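Local coordinates for protein alpha-1,4-endofucoidanase (Mariniflexile fucanivorans, PDB 6DLH) that hydrolyses alpha-1,4 linkages within fucoidan chains as a retaining family 107 glycoside hydrolase, through its catalytic domain, and binds calcium ions, at residues W41-L46 with N323-R328. Sequence-based numbering, arbitrary orientation.
Sequences WMRGAL and NGYAFR. With CA (calcium ion), chain E.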
ATOM      1  N   TRP A  41     -23.018   3.269  -8.282  1.00 32.99           N
ATOM      2  CA  TRP A  41     -22.178   2.300  -8.968  1.00 32.01           C
ATOM      3  C   TRP A  41     -21.851   1.141  -8.029  1.00 31.15           C
ATOM      4  O   TRP A  41     -21.471   0.068  -8.486  1.00 31.39           O
ATOM      5  CB  TRP A  41     -20.898   2.972  -9.474  1.00 29.88           C
ATOM      6  CG  TRP A  41     -20.076   3.571  -8.374  1.00 30.36           C
ATOM      7  CD1 TRP A  41     -20.107   4.869  -7.954  1.00 30.80           C
ATOM      8  CD2 TRP A  41     -19.101   2.904  -7.549  1.00 29.06           C
ATOM      9  NE1 TRP A  41     -19.217   5.056  -6.932  1.00 30.98           N
ATOM     10  CE2 TRP A  41     -18.587   3.871  -6.660  1.00 28.83           C
ATOM     11  CE3 TRP A  41     -18.616   1.591  -7.466  1.00 30.04           C
ATOM     12  CZ2 TRP A  41     -17.617   3.566  -5.702  1.00 30.30           C
ATOM     13  CZ3 TRP A  41     -17.656   1.290  -6.520  1.00 29.28           C
ATOM     14  CH2 TRP A  41     -17.163   2.265  -5.653  1.00 28.90           C
ATOM     15  N   MET A  42     -21.994   1.394  -6.722  1.00 30.98           N
ATOM     16  CA  MET A  42     -21.699   0.444  -5.664  1.00 34.22           C
ATOM     17  C   MET A  42     -22.741  -0.681  -5.651  1.00 33.09           C
ATOM     18  O   MET A  42     -22.456  -1.782  -5.182  1.00 31.97           O
ATOM     19  CB  MET A  42     -21.666   1.168  -4.315  1.00 37.98           C
ATOM     20  CG  MET A  42     -21.374   0.289  -3.118  1.00 44.45           C
ATOM     21  SD  MET A  42     -19.758   0.585  -2.364  1.00 61.68           S
ATOM     22  CE  MET A  42     -19.621   2.369  -2.509  1.00 47.79           C
ATOM     23  N   ARG A  43     -23.937  -0.415  -6.198  1.00 30.79           N
ATOM     24  CA  ARG A  43     -24.973  -1.432  -6.306  1.00 29.52           C
ATOM     25  C   ARG A  43     -24.567  -2.477  -7.343  1.00 29.92           C
ATOM     26  O   ARG A  43     -24.339  -2.145  -8.506  1.00 30.10           O
ATOM     27  CB  ARG A  43     -26.343  -0.805  -6.592  1.00 29.21           C
ATOM     28  CG  ARG A  43     -26.997  -0.197  -5.360  1.00 29.68           C
ATOM     29  CD  ARG A  43     -28.280   0.571  -5.616  1.00 30.11           C
ATOM     30  NE  ARG A  43     -29.437  -0.273  -5.874  1.00 30.91           N
ATOM     31  CZ  ARG A  43     -30.013  -0.430  -7.061  1.00 32.22           C
ATOM     32  NH1 ARG A  43     -29.628   0.305  -8.090  1.00 34.16           N
ATOM     33  NH2 ARG A  43     -30.966  -1.332  -7.222  1.00 31.63           N
ATOM     34  N   GLY A  44     -24.471  -3.739  -6.895  1.00 29.01           N
ATOM     35  CA  GLY A  44     -24.030  -4.848  -7.727  1.00 27.96           C
ATOM     36  C   GLY A  44     -22.507  -4.979  -7.795  1.00 27.81           C
ATOM     37  O   GLY A  44     -21.994  -5.833  -8.515  1.00 30.54           O
ATOM     38  N   ALA A  45     -21.795  -4.158  -7.016  1.00 25.88           N
ATOM     39  CA  ALA A  45     -20.350  -3.997  -7.142  1.00 27.01           C
ATOM     40  C   ALA A  45     -19.600  -4.993  -6.259  1.00 25.97           C
ATOM     41  O   ALA A  45     -19.970  -5.215  -5.108  1.00 25.15           O
ATOM     42  CB  ALA A  45     -19.946  -2.576  -6.806  1.00 26.02           C
ATOM     43  N   LEU A  46     -18.513  -5.545  -6.817  1.00 25.90           N
ATOM     44  CA  LEU A  46     -17.674  -6.530  -6.155  1.00 24.51           C
ATOM     45  C   LEU A  46     -16.290  -5.929  -5.917  1.00 24.22           C
ATOM     46  O   LEU A  46     -15.615  -5.529  -6.867  1.00 23.80           O
ATOM     47  CB  LEU A  46     -17.586  -7.768  -7.054  1.00 24.08           C
ATOM     48  CG  LEU A  46     -16.603  -8.852  -6.609  1.00 23.94           C
ATOM     49  CD1 LEU A  46     -17.010  -9.422  -5.252  1.00 24.63           C
ATOM     50  CD2 LEU A  46     -16.543  -9.967  -7.641  1.00 22.82           C
ATOM     51  N   ASN A 323     -32.912  -4.612  -2.384  1.00 30.65           N
ATOM     52  CA  ASN A 323     -32.428  -4.193  -3.695  1.00 33.68           C
ATOM     53  C   ASN A 323     -31.231  -3.244  -3.586  1.00 31.86           C
ATOM     54  O   ASN A 323     -31.055  -2.384  -4.445  1.00 32.18           O
ATOM     55  CB  ASN A 323     -33.534  -3.555  -4.547  1.00 36.82           C
ATOM     56  CG  ASN A 323     -34.771  -4.422  -4.672  1.00 40.97           C
ATOM     57  OD1 ASN A 323     -34.695  -5.571  -5.097  1.00 44.11           O
ATOM     58  ND2 ASN A 323     -35.919  -3.874  -4.308  1.00 44.96           N
ATOM     59  N   GLY A 324     -30.407  -3.402  -2.541  1.00 30.72           N
ATOM     60  CA  GLY A 324     -29.163  -2.656  -2.436  1.00 30.29           C
ATOM     61  C   GLY A 324     -29.302  -1.302  -1.741  1.00 30.06           C
ATOM     62  O   GLY A 324     -28.330  -0.556  -1.675  1.00 29.34           O
ATOM     63  N   TYR A 325     -30.495  -1.001  -1.211  1.00 30.97           N
ATOM     64  CA  TYR A 325     -30.729   0.224  -0.454  1.00 30.35           C
ATOM     65  C   TYR A 325     -30.849  -0.107   1.031  1.00 29.37           C
ATOM     66  O   TYR A 325     -31.604  -0.996   1.417  1.00 28.78           O
ATOM     67  CB  TYR A 325     -31.954   0.972  -0.994  1.00 31.35           C
ATOM     68  CG  TYR A 325     -31.775   1.467  -2.408  1.00 32.29           C
ATOM     69  CD1 TYR A 325     -30.968   2.561  -2.681  1.00 32.50           C
ATOM     70  CD2 TYR A 325     -32.377   0.818  -3.477  1.00 32.64           C
ATOM     71  CE1 TYR A 325     -30.769   3.005  -3.981  1.00 32.33           C
ATOM     72  CE2 TYR A 325     -32.192   1.252  -4.781  1.00 33.22           C
ATOM     73  CZ  TYR A 325     -31.383   2.348  -5.031  1.00 33.04           C
ATOM     74  OH  TYR A 325     -31.176   2.774  -6.311  1.00 35.02           O
ATOM     75  N   ALA A 326     -30.101   0.623   1.860  1.00 30.02           N
ATOM     76  CA  ALA A 326     -29.933   0.236   3.252  1.00 32.35           C
ATOM     77  C   ALA A 326     -31.092   0.700   4.134  1.00 34.41           C
ATOM     78  O   ALA A 326     -31.433   0.020   5.099  1.00 34.50           O
ATOM     79  CB  ALA A 326     -28.615   0.747   3.777  1.00 31.91           C
ATOM     80  N   PHE A 327     -31.674   1.872   3.837  1.00 34.40           N
ATOM     81  CA  PHE A 327     -32.492   2.523   4.848  1.00 34.89           C
ATOM     82  C   PHE A 327     -33.859   2.941   4.309  1.00 36.37           C
ATOM     83  O   PHE A 327     -34.362   3.995   4.681  1.00 37.85           O
ATOM     84  CB  PHE A 327     -31.720   3.677   5.491  1.00 31.63           C
ATOM     85  CG  PHE A 327     -30.415   3.255   6.108  1.00 32.02           C
ATOM     86  CD1 PHE A 327     -30.393   2.376   7.188  1.00 32.31           C
ATOM     87  CD2 PHE A 327     -29.204   3.701   5.596  1.00 31.37           C
ATOM     88  CE1 PHE A 327     -29.193   1.970   7.754  1.00 29.15           C
ATOM     89  CE2 PHE A 327     -28.004   3.293   6.162  1.00 30.12           C
ATOM     90  CZ  PHE A 327     -28.001   2.433   7.241  1.00 29.99           C
ATOM     91  N   ARG A 328     -34.483   2.090   3.489  1.00 36.87           N
ATOM     92  CA  ARG A 328     -35.811   2.406   2.981  1.00 39.77           C
ATOM     93  C   ARG A 328     -36.879   1.896   3.949  1.00 40.49           C
ATOM     94  O   ARG A 328     -38.030   1.710   3.562  1.00 39.51           O
ATOM     95  CB  ARG A 328     -35.996   1.907   1.541  1.00 39.07           C
ATOM     96  CG  ARG A 328     -35.995   3.022   0.505  1.00 40.52           C
ATOM     97  CD  ARG A 328     -34.928   3.009  -0.571  1.00 39.73           C
ATOM     98  NE  ARG A 328     -35.502   2.660  -1.863  1.00 40.40           N
ATOM     99  CZ  ARG A 328     -35.129   3.153  -3.045  1.00 38.11           C
ATOM    100  NH1 ARG A 328     -34.164   4.054  -3.139  1.00 36.41           N
ATOM    101  NH2 ARG A 328     -35.730   2.731  -4.142  1.00 37.07           N
TER
HETATM  102 CA    CA E 804     -35.305   6.194   4.806  1.00 39.82          CA
HETATM  103  O   HOH W   1     -37.512   5.192   4.561  1.00 43.50           O
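A type II beta turn from Met-42 to Ala-45 presents Arg-43 to the backbone carbonyl of Asn-323, the C-prime residue of the Schellman motif that closes helix 307-321. The guanidinium grips that one oxygen side-on: Arg-43 NE and Arg-43 NH2 each lie 3.0 Å from Asn-323 O, with nearly equal N-H...O angles of about 147°. The acceptor sits in the guanidinium plane, so both N-H groups converge on it. Arginine suits this place because its long chain, bent at chi3 (75°), turns the flat head to the carbonyl while NH1 keeps a salt bridge with Glu-40.

One face of the guanidinium lies against Tyr-325. The two planes are only 12° apart, Arg-43 NE is 3.3 Å from Tyr-325 CE2, and Arg-43 CD adds a CH-pi contact 4.0 Å from the ring centroid. A lysine in place of Arg-43 would probably lose the paired grip on Asn-323 O and strip one face of the tyrosine ring of its flat partner. The contact thus joins the parallel-sheet core of the catalytic domain, whose strand 46-49 begins just after the turn, to the loop after helix 307-321. Gly-324 has positive phi, and a CB there would press on both the carbonyl of Asn-323 and Arg-43 NE. On the Tyr-325 face turned from Arg-43, Arg-328 NH1 lies over the centre of the ring, 3.4 Å above its plane, sandwiching the phenol between two arginines. Farther along the loop, Phe-327 O binds a calcium ion at 2.4 Å, in a site completed by side-chain oxygens of Asp-330, Asn-335 and Asp-336, the carbonyl of Arg-332 and a water.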